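Local coordinates for protein glycosyl transferase (Staphylococcus aureus, PDB 5U02) that belongs to the TarS-type glycosyltransferases and is modelled here as a helical linker followed by two beta-rich C-terminal domains, in a three-chain assembly, at residues 41-46 and 94-99; 100-105 and 120-125; 206-211 and 247-252. All coordinates share one frame; numbering follows the deposited sequence.

Contact 1: 41-46 and 94-99; sequences SRTNGF and DNYRTV
F46 and Y96 meet ring against ring: CE2 of F46 lies 3.2 Å from CE1 of Y96, a tight approach for two aromatic carbons. The ring planes are inclined at 40° with centroids 5.0 Å apart. Farther along the tyrosine, its OH comes 3.8 Å from the methyl CG2 of T43, whose side chain runs at about a right angle to it. F46 gets there from an unusual starting point. Its CG sits between the backbone N and the carbonyl carbon (chi1 87°), and the ring presents an edge to T43 O, which lies in the ring plane. All this belongs to the helical linker domain: 41-45 make the bend after helix 23-40, F46 opens helix 46-49, and Y96 rides on helix 93-105. L62 of helix 56-68 touches T43, F46 and Y96 alike, while W58 brings its ring nearly parallel to that of F46. T43 OG1 hydrogen bonds to Y6 OH. Behind the bend, S41 OG accepts a nearly straight bond from T43 N at 3.1 Å, an ST turn, and also bonds to H37 O. G45 occupies the N-cap position of helix 46-49 with a positive phi.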
ATOM      1  N   SER A  41     -12.902 -14.374  35.526  1.00 68.19           N
ATOM      2  CA  SER A  41     -12.503 -15.081  36.737  1.00 72.48           C
ATOM      3  C   SER A  41     -11.044 -15.514  36.639  1.00 76.00           C
ATOM      4  O   SER A  41     -10.330 -15.181  35.687  1.00 74.23           O
ATOM      5  CB  SER A  41     -13.395 -16.297  36.987  1.00 72.74           C
ATOM      6  OG  SER A  41     -13.043 -17.350  36.104  1.00 74.03           O
ATOM      7  N   ARG A  42     -10.614 -16.266  37.658  1.00 80.74           N
ATOM      8  CA  ARG A  42      -9.297 -16.888  37.695  1.00 82.79           C
ATOM      9  C   ARG A  42      -9.020 -17.760  36.483  1.00 82.30           C
ATOM     10  O   ARG A  42      -7.848 -17.984  36.156  1.00 82.72           O
ATOM     11  CB  ARG A  42      -9.174 -17.757  38.948  1.00 86.98           C
ATOM     12  CG  ARG A  42      -8.281 -17.210  40.020  1.00 90.71           C
ATOM     13  CD  ARG A  42      -7.937 -18.342  40.967  1.00 94.45           C
ATOM     14  NE  ARG A  42      -8.088 -18.001  42.376  1.00 96.33           N
ATOM     15  CZ  ARG A  42      -9.103 -18.401  43.137  1.00 95.86           C
ATOM     16  NH1 ARG A  42     -10.066 -19.156  42.621  1.00 95.26           N
ATOM     17  NH2 ARG A  42      -9.159 -18.046  44.415  1.00 96.46           N
ATOM     18  N   THR A  43     -10.064 -18.261  35.822  1.00 80.95           N
ATOM     19  CA  THR A  43      -9.871 -19.233  34.755  1.00 81.41           C
ATOM     20  C   THR A  43      -9.267 -18.594  33.505  1.00 82.16           C
ATOM     21  O   THR A  43      -8.571 -19.274  32.743  1.00 85.01           O
ATOM     22  CB  THR A  43     -11.208 -19.914  34.433  1.00 80.59           C
ATOM     23  OG1 THR A  43     -11.810 -20.390  35.644  1.00 82.61           O
ATOM     24  CG2 THR A  43     -11.010 -21.105  33.506  1.00 79.17           C
ATOM     25  N   ASN A  44      -9.504 -17.301  33.280  1.00 79.55           N
ATOM     26  CA  ASN A  44      -9.015 -16.644  32.070  1.00 77.60           C
ATOM     27  C   ASN A  44      -7.493 -16.647  32.023  1.00 76.67           C
ATOM     28  O   ASN A  44      -6.835 -16.056  32.883  1.00 76.17           O
ATOM     29  CB  ASN A  44      -9.545 -15.213  32.001  1.00 76.89           C
ATOM     30  CG  ASN A  44      -9.399 -14.600  30.619  1.00 75.73           C
ATOM     31  OD1 ASN A  44      -8.512 -14.965  29.850  1.00 77.27           O
ATOM     32  ND2 ASN A  44     -10.284 -13.666  30.297  1.00 73.40           N
ATOM     33  N   GLY A  45      -6.940 -17.312  31.012  1.00 76.00           N
ATOM     34  CA  GLY A  45      -5.503 -17.318  30.807  1.00 74.03           C
ATOM     35  C   GLY A  45      -4.700 -17.880  31.956  1.00 74.21           C
ATOM     36  O   GLY A  45      -3.552 -17.470  32.156  1.00 75.76           O
ATOM     37  N   PHE A  46      -5.269 -18.813  32.727  1.00 72.22           N
ATOM     38  CA  PHE A  46      -4.518 -19.374  33.844  1.00 70.77           C
ATOM     39  C   PHE A  46      -3.302 -20.147  33.357  1.00 68.02           C
ATOM     40  O   PHE A  46      -2.286 -20.213  34.059  1.00 67.84           O
ATOM     41  CB  PHE A  46      -5.423 -20.254  34.720  1.00 72.38           C
ATOM     42  CG  PHE A  46      -5.534 -21.693  34.268  1.00 73.79           C
ATOM     43  CD1 PHE A  46      -4.590 -22.639  34.653  1.00 74.96           C
ATOM     44  CD2 PHE A  46      -6.609 -22.110  33.501  1.00 72.41           C
ATOM     45  CE1 PHE A  46      -4.697 -23.956  34.245  1.00 75.80           C
ATOM     46  CE2 PHE A  46      -6.724 -23.429  33.104  1.00 72.86           C
ATOM     47  CZ  PHE A  46      -5.766 -24.351  33.472  1.00 74.76           C
ATOM     48  N   ASP A  94      -1.413 -29.598  28.124  1.00 84.27           N
ATOM     49  CA  ASP A  94      -0.492 -29.306  27.029  1.00 84.22           C
ATOM     50  C   ASP A  94      -1.234 -28.642  25.879  1.00 79.90           C
ATOM     51  O   ASP A  94      -0.727 -27.700  25.259  1.00 79.87           O
ATOM     52  CB  ASP A  94       0.206 -30.583  26.548  1.00 89.44           C
ATOM     53  CG  ASP A  94       1.065 -30.349  25.306  1.00 92.96           C
ATOM     54  OD1 ASP A  94       0.540 -30.473  24.176  1.00 92.69           O
ATOM     55  OD2 ASP A  94       2.262 -30.032  25.472  1.00 95.21           O
ATOM     56  N   ASN A  95      -2.447 -29.115  25.593  1.00 75.42           N
ATOM     57  CA  ASN A  95      -3.282 -28.512  24.563  1.00 70.66           C
ATOM     58  C   ASN A  95      -4.072 -27.322  25.088  1.00 65.53           C
ATOM     59  O   ASN A  95      -4.327 -26.379  24.333  1.00 64.44           O
ATOM     60  CB  ASN A  95      -4.241 -29.554  23.984  1.00 72.74           C
ATOM     61  CG  ASN A  95      -3.538 -30.575  23.111  1.00 76.21           C
ATOM     62  OD1 ASN A  95      -3.562 -31.775  23.386  1.00 72.36           O
ATOM     63  ND2 ASN A  95      -2.925 -30.102  22.036  1.00 69.14           N
ATOM     64  N   TYR A  96      -4.482 -27.348  26.360  1.00 66.78           N
ATOM     65  CA  TYR A  96      -5.193 -26.205  26.925  1.00 67.98           C
ATOM     66  C   TYR A  96      -4.334 -24.950  26.868  1.00 67.30           C
ATOM     67  O   TYR A  96      -4.798 -23.885  26.444  1.00 67.48           O
ATOM     68  CB  TYR A  96      -5.618 -26.493  28.366  1.00 69.81           C
ATOM     69  CG  TYR A  96      -6.598 -25.485  28.935  1.00 69.35           C
ATOM     70  CD1 TYR A  96      -6.170 -24.246  29.400  1.00 68.61           C
ATOM     71  CD2 TYR A  96      -7.953 -25.777  29.013  1.00 70.30           C
ATOM     72  CE1 TYR A  96      -7.063 -23.329  29.913  1.00 70.10           C
ATOM     73  CE2 TYR A  96      -8.853 -24.870  29.532  1.00 70.56           C
ATOM     74  CZ  TYR A  96      -8.403 -23.648  29.985  1.00 71.83           C
ATOM     75  OH  TYR A  96      -9.303 -22.740  30.502  1.00 71.76           O
ATOM     76  N   ARG A  97      -3.079 -25.049  27.311  1.00 67.32           N
ATOM     77  CA  ARG A  97      -2.200 -23.892  27.219  1.00 67.64           C
ATOM     78  C   ARG A  97      -1.945 -23.532  25.763  1.00 65.18           C
ATOM     79  O   ARG A  97      -2.044 -22.358  25.389  1.00 65.18           O
ATOM     80  CB  ARG A  97      -0.890 -24.148  27.961  1.00 72.49           C
ATOM     81  CG  ARG A  97       0.001 -22.920  28.024  1.00 74.52           C
ATOM     82  CD  ARG A  97       1.262 -23.155  28.846  1.00 78.27           C
ATOM     83  NE  ARG A  97       1.811 -24.488  28.651  1.00 82.17           N
ATOM     84  CZ  ARG A  97       1.877 -25.423  29.596  1.00 83.46           C
ATOM     85  NH1 ARG A  97       1.439 -25.172  30.825  1.00 84.49           N
ATOM     86  NH2 ARG A  97       2.396 -26.613  29.316  1.00 82.43           N
ATOM     87  N   THR A  98      -1.667 -24.537  24.925  1.00 65.07           N
ATOM     88  CA  THR A  98      -1.469 -24.300  23.498  1.00 64.33           C
ATOM     89  C   THR A  98      -2.583 -23.437  22.918  1.00 64.87           C
ATOM     90  O   THR A  98      -2.315 -22.497  22.163  1.00 62.22           O
ATOM     91  CB  THR A  98      -1.378 -25.631  22.743  1.00 64.72           C
ATOM     92  OG1 THR A  98      -0.240 -26.374  23.200  1.00 64.53           O
ATOM     93  CG2 THR A  98      -1.248 -25.389  21.248  1.00 62.10           C
ATOM     94  N   VAL A  99      -3.837 -23.712  23.296  1.00 59.13           N
ATOM     95  CA  VAL A  99      -4.958 -22.913  22.800  1.00 59.30           C
ATOM     96  C   VAL A  99      -4.865 -21.481  23.310  1.00 59.90           C
ATOM     97  O   VAL A  99      -4.866 -20.522  22.526  1.00 56.61           O
ATOM     98  CB  VAL A  99      -6.299 -23.559  23.192  1.00 59.82           C
ATOM     99  CG1 VAL A  99      -7.448 -22.610  22.873  1.00 58.51           C
ATOM    100  CG2 VAL A  99      -6.486 -24.880  22.461  1.00 60.09           C
TER

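Contact 2: 100-105 and 120-125; sequences EESYRQ and IQFNEG
S102 and Y103, on the last turns of helix 93-105, pack against I120 at the end of strand 117-121 and F122 just beyond it. That strand is the central one of a small three-stranded antiparallel sheet, so the contact lays the end of the helix against a sheet that follows it directly in the chain. The helix begins this stretch facing elsewhere: E100 turns its carboxylate to the start of helix 46-49, where OE1 bonds to S47 N, and E101 makes a salt bridge along its own helix to R104, with E101 OE2 3.4 Å from R104 NH2. S102 is the first to reach across. Its CB sits in the plane of the F122 ring, at the edge, 3.5 Å from CE1, and its OG is 3.4 Å from CD1 of the same ring. The hydroxyl lies beside its own backbone N (chi1 -67°) and bonds back to T98 O one turn earlier, so its main polar partner lies within the helix although it borders an aromatic edge. Y103 comes next and crosses F122 at about a right angle, with Y103 OH 4.0 Å from CZ of F122. That hydroxyl has its polar partner in K80 O. At the tyrosine's edge, near the ring plane, CE1 of Y103 faces the terminal methyl CD1 of I120 at 4.3 Å. The other methyl of I120, CG2, serves F122 instead: it lies over the centre of one face of the F122 ring, 3.4 Å above the plane.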
ATOM      1  N   GLU A 100      -4.815 -21.312  24.634  1.00 62.32           N
ATOM      2  CA  GLU A 100      -4.644 -19.983  25.211  1.00 62.68           C
ATOM      3  C   GLU A 100      -3.388 -19.311  24.678  1.00 61.95           C
ATOM      4  O   GLU A 100      -3.410 -18.121  24.336  1.00 59.14           O
ATOM      5  CB  GLU A 100      -4.585 -20.070  26.731  1.00 64.17           C
ATOM      6  CG  GLU A 100      -5.907 -20.348  27.380  1.00 68.12           C
ATOM      7  CD  GLU A 100      -5.849 -20.088  28.861  1.00 71.71           C
ATOM      8  OE1 GLU A 100      -4.724 -20.064  29.400  1.00 71.84           O
ATOM      9  OE2 GLU A 100      -6.912 -19.891  29.482  1.00 73.47           O
ATOM     10  N   GLU A 101      -2.280 -20.058  24.602  1.00 65.03           N
ATOM     11  CA  GLU A 101      -1.130 -19.560  23.859  1.00 68.27           C
ATOM     12  C   GLU A 101      -1.499 -19.246  22.418  1.00 68.31           C
ATOM     13  O   GLU A 101      -1.163 -18.174  21.917  1.00 65.69           O
ATOM     14  CB  GLU A 101       0.040 -20.541  23.910  1.00 71.29           C
ATOM     15  CG  GLU A 101       0.549 -20.847  25.304  1.00 74.76           C
ATOM     16  CD  GLU A 101       1.902 -21.539  25.311  1.00 78.26           C
ATOM     17  OE1 GLU A 101       2.583 -21.475  26.353  1.00 79.13           O
ATOM     18  OE2 GLU A 101       2.272 -22.136  24.282  1.00 78.32           O
ATOM     19  N   SER A 102      -2.209 -20.143  21.734  1.00 68.78           N
ATOM     20  CA  SER A 102      -2.473 -19.887  20.316  1.00 66.69           C
ATOM     21  C   SER A 102      -3.281 -18.607  20.089  1.00 64.60           C
ATOM     22  O   SER A 102      -3.110 -17.945  19.060  1.00 63.22           O
ATOM     23  CB  SER A 102      -3.166 -21.087  19.656  1.00 67.13           C
ATOM     24  OG  SER A 102      -2.321 -22.223  19.590  1.00 70.06           O
ATOM     25  N   TYR A 103      -4.141 -18.219  21.035  1.00 65.18           N
ATOM     26  CA  TYR A 103      -4.961 -17.029  20.803  1.00 63.82           C
ATOM     27  C   TYR A 103      -4.148 -15.742  20.896  1.00 64.70           C
ATOM     28  O   TYR A 103      -4.466 -14.772  20.198  1.00 63.14           O
ATOM     29  CB  TYR A 103      -6.147 -16.958  21.780  1.00 61.99           C
ATOM     30  CG  TYR A 103      -7.230 -17.972  21.516  1.00 60.02           C
ATOM     31  CD1 TYR A 103      -7.453 -18.456  20.238  1.00 60.35           C
ATOM     32  CD2 TYR A 103      -7.997 -18.480  22.555  1.00 58.86           C
ATOM     33  CE1 TYR A 103      -8.429 -19.399  19.995  1.00 60.64           C
ATOM     34  CE2 TYR A 103      -8.975 -19.427  22.327  1.00 59.97           C
ATOM     35  CZ  TYR A 103      -9.186 -19.885  21.041  1.00 60.01           C
ATOM     36  OH  TYR A 103     -10.157 -20.829  20.804  1.00 59.16           O
ATOM     37  N   ARG A 104      -3.082 -15.720  21.714  1.00 68.72           N
ATOM     38  CA  ARG A 104      -2.369 -14.470  21.996  1.00 74.13           C
ATOM     39  C   ARG A 104      -1.685 -13.912  20.743  1.00 77.31           C
ATOM     40  O   ARG A 104      -1.817 -12.721  20.439  1.00 76.57           O
ATOM     41  CB  ARG A 104      -1.364 -14.648  23.163  1.00 76.32           C
ATOM     42  CG  ARG A 104      -0.233 -15.631  22.954  1.00 82.84           C
ATOM     43  CD  ARG A 104       0.780 -15.838  24.091  1.00 87.53           C
ATOM     44  NE  ARG A 104       1.235 -17.229  24.002  1.00 90.99           N
ATOM     45  CZ  ARG A 104       2.363 -17.629  23.411  1.00 92.89           C
ATOM     46  NH1 ARG A 104       3.195 -16.746  22.875  1.00 94.13           N
ATOM     47  NH2 ARG A 104       2.672 -18.920  23.347  1.00 94.00           N
ATOM     48  N   GLN A 105      -0.970 -14.750  19.982  1.00 80.32           N
ATOM     49  CA  GLN A 105      -0.256 -14.252  18.805  1.00 79.71           C
ATOM     50  C   GLN A 105      -0.884 -14.680  17.484  1.00 75.33           C
ATOM     51  O   GLN A 105      -0.481 -14.179  16.427  1.00 74.34           O
ATOM     52  CB  GLN A 105       1.203 -14.725  18.814  1.00 87.13           C
ATOM     53  CG  GLN A 105       1.389 -16.186  18.470  1.00 94.33           C
ATOM     54  CD  GLN A 105       0.672 -17.193  19.407  1.00 99.40           C
ATOM     55  OE1 GLN A 105       0.674 -17.035  20.627  1.00 98.61           O
ATOM     56  NE2 GLN A 105       0.045 -18.207  18.830  1.00103.83           N
ATOM     57  N   ILE A 120      -9.433 -24.112  13.425  1.00 65.07           N
ATOM     58  CA  ILE A 120      -8.114 -24.287  14.025  1.00 64.80           C
ATOM     59  C   ILE A 120      -7.923 -25.733  14.463  1.00 68.70           C
ATOM     60  O   ILE A 120      -8.792 -26.304  15.132  1.00 70.42           O
ATOM     61  CB  ILE A 120      -7.917 -23.347  15.230  1.00 63.04           C
ATOM     62  CG1 ILE A 120      -8.068 -21.886  14.810  1.00 60.25           C
ATOM     63  CG2 ILE A 120      -6.557 -23.584  15.864  1.00 62.69           C
ATOM     64  CD1 ILE A 120      -8.177 -20.930  15.979  1.00 57.46           C
ATOM     65  N   GLN A 121      -6.777 -26.313  14.101  1.00 69.58           N
ATOM     66  CA  GLN A 121      -6.264 -27.524  14.733  1.00 72.55           C
ATOM     67  C   GLN A 121      -5.013 -27.129  15.506  1.00 73.62           C
ATOM     68  O   GLN A 121      -4.042 -26.647  14.910  1.00 75.85           O
ATOM     69  CB  GLN A 121      -5.959 -28.619  13.707  1.00 73.37           C
ATOM     70  CG  GLN A 121      -5.138 -29.773  14.297  1.00 72.19           C
ATOM     71  CD  GLN A 121      -4.512 -30.698  13.248  1.00 75.56           C
ATOM     72  OE1 GLN A 121      -3.886 -30.241  12.297  1.00 70.77           O
ATOM     73  NE2 GLN A 121      -4.662 -32.005  13.438  1.00 73.28           N
ATOM     74  N   PHE A 122      -5.042 -27.315  16.828  1.00 67.97           N
ATOM     75  CA  PHE A 122      -4.009 -26.718  17.669  1.00 68.94           C
ATOM     76  C   PHE A 122      -2.739 -27.560  17.734  1.00 70.36           C
ATOM     77  O   PHE A 122      -1.653 -27.013  17.956  1.00 68.37           O
ATOM     78  CB  PHE A 122      -4.556 -26.477  19.074  1.00 68.42           C
ATOM     79  CG  PHE A 122      -5.558 -25.357  19.146  1.00 64.03           C
ATOM     80  CD1 PHE A 122      -5.148 -24.036  19.280  1.00 61.37           C
ATOM     81  CD2 PHE A 122      -6.911 -25.623  19.064  1.00 59.80           C
ATOM     82  CE1 PHE A 122      -6.078 -23.008  19.341  1.00 57.44           C
ATOM     83  CE2 PHE A 122      -7.841 -24.606  19.126  1.00 59.06           C
ATOM     84  CZ  PHE A 122      -7.427 -23.296  19.264  1.00 56.88           C
ATOM     85  N   ASN A 123      -2.843 -28.872  17.545  1.00 73.43           N
ATOM     86  CA  ASN A 123      -1.677 -29.746  17.543  1.00 76.54           C
ATOM     87  C   ASN A 123      -1.903 -30.877  16.553  1.00 80.43           C
ATOM     88  O   ASN A 123      -3.029 -31.132  16.118  1.00 79.61           O
ATOM     89  CB  ASN A 123      -1.375 -30.300  18.944  1.00 78.36           C
ATOM     90  CG  ASN A 123      -0.419 -29.415  19.732  1.00 79.41           C
ATOM     91  OD1 ASN A 123       0.794 -29.443  19.513  1.00 78.98           O
ATOM     92  ND2 ASN A 123      -0.963 -28.613  20.640  1.00 80.55           N
ATOM     93  N   GLU A 124      -0.814 -31.554  16.201  1.00 84.33           N
ATOM     94  CA  GLU A 124      -0.884 -32.619  15.210  1.00 88.94           C
ATOM     95  C   GLU A 124      -1.745 -33.768  15.719  1.00 90.91           C
ATOM     96  O   GLU A 124      -1.558 -34.253  16.838  1.00 92.90           O
ATOM     97  CB  GLU A 124       0.522 -33.114  14.874  1.00 93.26           C
ATOM     98  CG  GLU A 124       0.588 -34.073  13.694  1.00 97.31           C
ATOM     99  CD  GLU A 124       2.011 -34.355  13.255  1.00 99.54           C
ATOM    100  OE1 GLU A 124       2.855 -34.663  14.124  1.00 99.61           O
ATOM    101  OE2 GLU A 124       2.289 -34.260  12.040  1.00100.28           O
ATOM    102  N   GLY A 125      -2.699 -34.198  14.891  1.00 91.48           N
ATOM    103  CA  GLY A 125      -3.584 -35.292  15.229  1.00 92.70           C
ATOM    104  C   GLY A 125      -4.849 -34.900  15.964  1.00 90.40           C
ATOM    105  O   GLY A 125      -5.766 -35.725  16.067  1.00 90.61           O
TER

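Contact 3: 206-211 and 247-252; sequences YLPKEK and IHLNND
D252 O is gripped by two donors, L249 N at 2.8 Å and H248 ND1 at 3.1 Å. The first is a routine hairpin bond, answered by D252 N to L249 O at 3.0 Å, and together they close the type I' turn that links strands 245-249 and 252-260. The imidazole comes in differently: ND1 stands 66° out of the carbonyl plane, away from a lone pair, and the N-H points at the oxygen at only 136°. The ring of H248 is in turn stacked on F253. On the strand leading into the turn, I247 and L249 both point toward the short 3-10 segment 207-209. L249 has CG anti to its N (chi1 -178°) and reaches toward P208 end-on, CD2 of L249 against CG of the P208 ring at 3.3 Å, a tight approach for two saturated carbons. One pair deeper, L207 and I247 cross at about a right angle and touch through their CD1 methyls, 3.9 Å apart. Inside the E-set, immunoglobulin-like domain, F271 of strand 267-274 touches L207, P208 and I247, and M182 also covers L207. Y206, pointing away from the hairpin, bonds through OH to E154 of a second subunit. Between the two segments, then, only methyl and methylene groups meet, so cohesion rests on shape and the burial of apolar surface, while the bonds to D252 O lie within the hairpin.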
ATOM      1  N   TYR A 206      -6.584  18.644   3.855  1.00 31.52           N
ATOM      2  CA  TYR A 206      -7.786  18.056   4.429  1.00 28.02           C
ATOM      3  C   TYR A 206      -8.011  18.432   5.889  1.00 28.46           C
ATOM      4  O   TYR A 206      -9.159  18.416   6.344  1.00 26.39           O
ATOM      5  CB  TYR A 206      -7.730  16.527   4.292  1.00 22.98           C
ATOM      6  CG  TYR A 206      -7.402  16.075   2.885  1.00 20.82           C
ATOM      7  CD1 TYR A 206      -8.229  16.411   1.820  1.00 26.59           C
ATOM      8  CD2 TYR A 206      -6.275  15.312   2.622  1.00 22.21           C
ATOM      9  CE1 TYR A 206      -7.940  16.003   0.531  1.00 29.05           C
ATOM     10  CE2 TYR A 206      -5.974  14.895   1.331  1.00 25.75           C
ATOM     11  CZ  TYR A 206      -6.810  15.248   0.290  1.00 27.04           C
ATOM     12  OH  TYR A 206      -6.526  14.844  -0.993  1.00 27.61           O
ATOM     13  N   LEU A 207      -6.948  18.783   6.614  1.00 28.02           N
ATOM     14  CA  LEU A 207      -7.077  19.157   8.022  1.00 29.86           C
ATOM     15  C   LEU A 207      -8.024  20.320   8.305  1.00 28.53           C
ATOM     16  O   LEU A 207      -8.721  20.261   9.333  1.00 26.55           O
ATOM     17  CB  LEU A 207      -5.688  19.481   8.590  1.00 30.76           C
ATOM     18  CG  LEU A 207      -4.792  18.321   9.015  1.00 26.85           C
ATOM     19  CD1 LEU A 207      -3.378  18.828   9.244  1.00 25.21           C
ATOM     20  CD2 LEU A 207      -5.340  17.675  10.266  1.00 22.52           C
ATOM     21  N   PRO A 208      -8.080  21.397   7.509  1.00 29.97           N
ATOM     22  CA  PRO A 208      -8.922  22.547   7.895  1.00 32.65           C
ATOM     23  C   PRO A 208     -10.399  22.236   8.027  1.00 36.86           C
ATOM     24  O   PRO A 208     -11.133  23.068   8.575  1.00 42.09           O
ATOM     25  CB  PRO A 208      -8.693  23.555   6.760  1.00 33.13           C
ATOM     26  CG  PRO A 208      -7.453  23.149   6.131  1.00 30.54           C
ATOM     27  CD  PRO A 208      -7.326  21.678   6.276  1.00 28.54           C
ATOM     28  N   LYS A 209     -10.860  21.086   7.537  1.00 35.21           N
ATOM     29  CA  LYS A 209     -12.291  20.806   7.536  1.00 34.60           C
ATOM     30  C   LYS A 209     -12.851  20.697   8.945  1.00 31.95           C
ATOM     31  O   LYS A 209     -14.020  21.028   9.172  1.00 37.48           O
ATOM     32  CB  LYS A 209     -12.571  19.520   6.764  1.00 36.14           C
ATOM     33  CG  LYS A 209     -12.101  19.556   5.328  1.00 39.27           C
ATOM     34  CD  LYS A 209     -12.102  18.158   4.734  1.00 48.12           C
ATOM     35  CE  LYS A 209     -11.808  18.193   3.245  1.00 52.43           C
ATOM     36  NZ  LYS A 209     -11.897  16.838   2.650  1.00 51.78           N
ATOM     37  N   GLU A 210     -12.052  20.219   9.895  1.00 29.58           N
ATOM     38  CA  GLU A 210     -12.508  20.047  11.267  1.00 34.95           C
ATOM     39  C   GLU A 210     -11.355  20.327  12.219  1.00 32.89           C
ATOM     40  O   GLU A 210     -10.183  20.282  11.842  1.00 32.83           O
ATOM     41  CB  GLU A 210     -13.068  18.637  11.517  1.00 38.82           C
ATOM     42  CG  GLU A 210     -14.139  18.181  10.530  1.00 40.30           C
ATOM     43  CD  GLU A 210     -15.501  18.770  10.830  1.00 44.24           C
ATOM     44  OE1 GLU A 210     -15.769  19.087  12.011  1.00 48.61           O
ATOM     45  OE2 GLU A 210     -16.303  18.912   9.882  1.00 45.40           O
ATOM     46  N   LYS A 211     -11.705  20.609  13.472  1.00 36.68           N
ATOM     47  CA  LYS A 211     -10.684  20.937  14.460  1.00 36.90           C
ATOM     48  C   LYS A 211     -10.164  19.692  15.167  1.00 29.57           C
ATOM     49  O   LYS A 211      -8.967  19.598  15.451  1.00 27.13           O
ATOM     50  CB  LYS A 211     -11.233  21.933  15.483  1.00 43.71           C
ATOM     51  CG  LYS A 211     -11.711  23.250  14.884  1.00 53.31           C
ATOM     52  CD  LYS A 211     -11.154  24.450  15.636  1.00 57.97           C
ATOM     53  CE  LYS A 211     -11.949  24.703  16.904  1.00 63.31           C
ATOM     54  NZ  LYS A 211     -11.717  26.065  17.475  1.00 66.80           N
ATOM     55  N   ILE A 247       2.063  24.728  10.972  1.00 25.64           N
ATOM     56  CA  ILE A 247       1.571  24.417   9.636  1.00 23.65           C
ATOM     57  C   ILE A 247       1.246  25.726   8.931  1.00 22.08           C
ATOM     58  O   ILE A 247       0.699  26.647   9.547  1.00 23.21           O
ATOM     59  CB  ILE A 247       0.336  23.490   9.703  1.00 28.53           C
ATOM     60  CG1 ILE A 247       0.765  22.076  10.112  1.00 29.61           C
ATOM     61  CG2 ILE A 247      -0.431  23.481   8.383  1.00 30.33           C
ATOM     62  CD1 ILE A 247      -0.382  21.117  10.330  1.00 35.25           C
ATOM     63  N   HIS A 248       1.601  25.813   7.649  1.00 23.68           N
ATOM     64  CA  HIS A 248       1.376  27.001   6.833  1.00 27.93           C
ATOM     65  C   HIS A 248       0.476  26.631   5.665  1.00 32.70           C
ATOM     66  O   HIS A 248       0.781  25.703   4.907  1.00 26.82           O
ATOM     67  CB  HIS A 248       2.694  27.582   6.311  1.00 30.99           C
ATOM     68  CG  HIS A 248       2.552  28.911   5.633  1.00 42.79           C
ATOM     69  ND1 HIS A 248       1.732  29.909   6.111  1.00 46.22           N
ATOM     70  CD2 HIS A 248       3.151  29.415   4.526  1.00 49.45           C
ATOM     71  CE1 HIS A 248       1.822  30.967   5.323  1.00 48.81           C
ATOM     72  NE2 HIS A 248       2.677  30.692   4.354  1.00 49.73           N
ATOM     73  N   LEU A 249      -0.612  27.371   5.503  1.00 36.78           N
ATOM     74  CA  LEU A 249      -1.650  26.954   4.570  1.00 38.64           C
ATOM     75  C   LEU A 249      -2.374  28.189   4.059  1.00 41.81           C
ATOM     76  O   LEU A 249      -3.056  28.865   4.833  1.00 41.05           O
ATOM     77  CB  LEU A 249      -2.609  25.994   5.257  1.00 40.50           C
ATOM     78  CG  LEU A 249      -3.737  25.411   4.437  1.00 48.72           C
ATOM     79  CD1 LEU A 249      -3.193  24.621   3.270  1.00 54.16           C
ATOM     80  CD2 LEU A 249      -4.514  24.526   5.345  1.00 46.83           C
ATOM     81  N   ASN A 250      -2.225  28.474   2.766  1.00 47.22           N
ATOM     82  CA  ASN A 250      -2.894  29.597   2.112  1.00 55.61           C
ATOM     83  C   ASN A 250      -2.689  30.894   2.897  1.00 54.30           C
ATOM     84  O   ASN A 250      -3.634  31.522   3.376  1.00 55.26           O
ATOM     85  CB  ASN A 250      -4.384  29.303   1.914  1.00 61.15           C
ATOM     86  CG  ASN A 250      -4.654  28.431   0.699  1.00 67.04           C
ATOM     87  OD1 ASN A 250      -4.801  27.213   0.812  1.00 68.44           O
ATOM     88  ND2 ASN A 250      -4.716  29.054  -0.473  1.00 69.33           N
ATOM     89  N   ASN A 251      -1.417  31.269   3.043  1.00 51.20           N
ATOM     90  CA  ASN A 251      -0.956  32.491   3.697  1.00 55.13           C
ATOM     91  C   ASN A 251      -1.261  32.534   5.192  1.00 54.83           C
ATOM     92  O   ASN A 251      -0.900  33.518   5.851  1.00 57.08           O
ATOM     93  CB  ASN A 251      -1.540  33.753   3.047  1.00 61.50           C
ATOM     94  CG  ASN A 251      -1.330  33.785   1.547  1.00 68.42           C
ATOM     95  OD1 ASN A 251      -2.267  33.587   0.773  1.00 71.30           O
ATOM     96  ND2 ASN A 251      -0.095  34.038   1.128  1.00 70.26           N
ATOM     97  N   ASP A 252      -1.899  31.512   5.751  1.00 50.87           N
ATOM     98  CA  ASP A 252      -2.304  31.499   7.148  1.00 46.00           C
ATOM     99  C   ASP A 252      -1.518  30.455   7.929  1.00 41.77           C
ATOM    100  O   ASP A 252      -1.046  29.454   7.379  1.00 40.19           O
ATOM    101  CB  ASP A 252      -3.802  31.219   7.273  1.00 44.67           C
ATOM    102  CG  ASP A 252      -4.627  32.140   6.417  1.00 46.28           C
ATOM    103  OD1 ASP A 252      -4.377  33.359   6.472  1.00 48.11           O
ATOM    104  OD2 ASP A 252      -5.509  31.648   5.680  1.00 48.46           O
TER

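How the contacts relate
Contacts 1 and 2 form one continuous region: they share helix 93-105 and their centres lie 11 Å apart. V99 of the first packs on F122 of the second, and G45 N makes a weak bond to E100 OE2. Every touching residue in both is buried, and aromatic rings do most of the work. Contact 1 sets an interhelical loop and the start of the next helix against helix 93-105, whereas contact 2 passes from helix to sheet. Contact 3 stands apart, its centre about 51 Å from that of contact 1 and about 49 Å from that of contact 2, on the opposite side of the chain's centre. It is only partly buried, purely aliphatic across its segments, and binds a loop to a beta-hairpin close to a subunit interface.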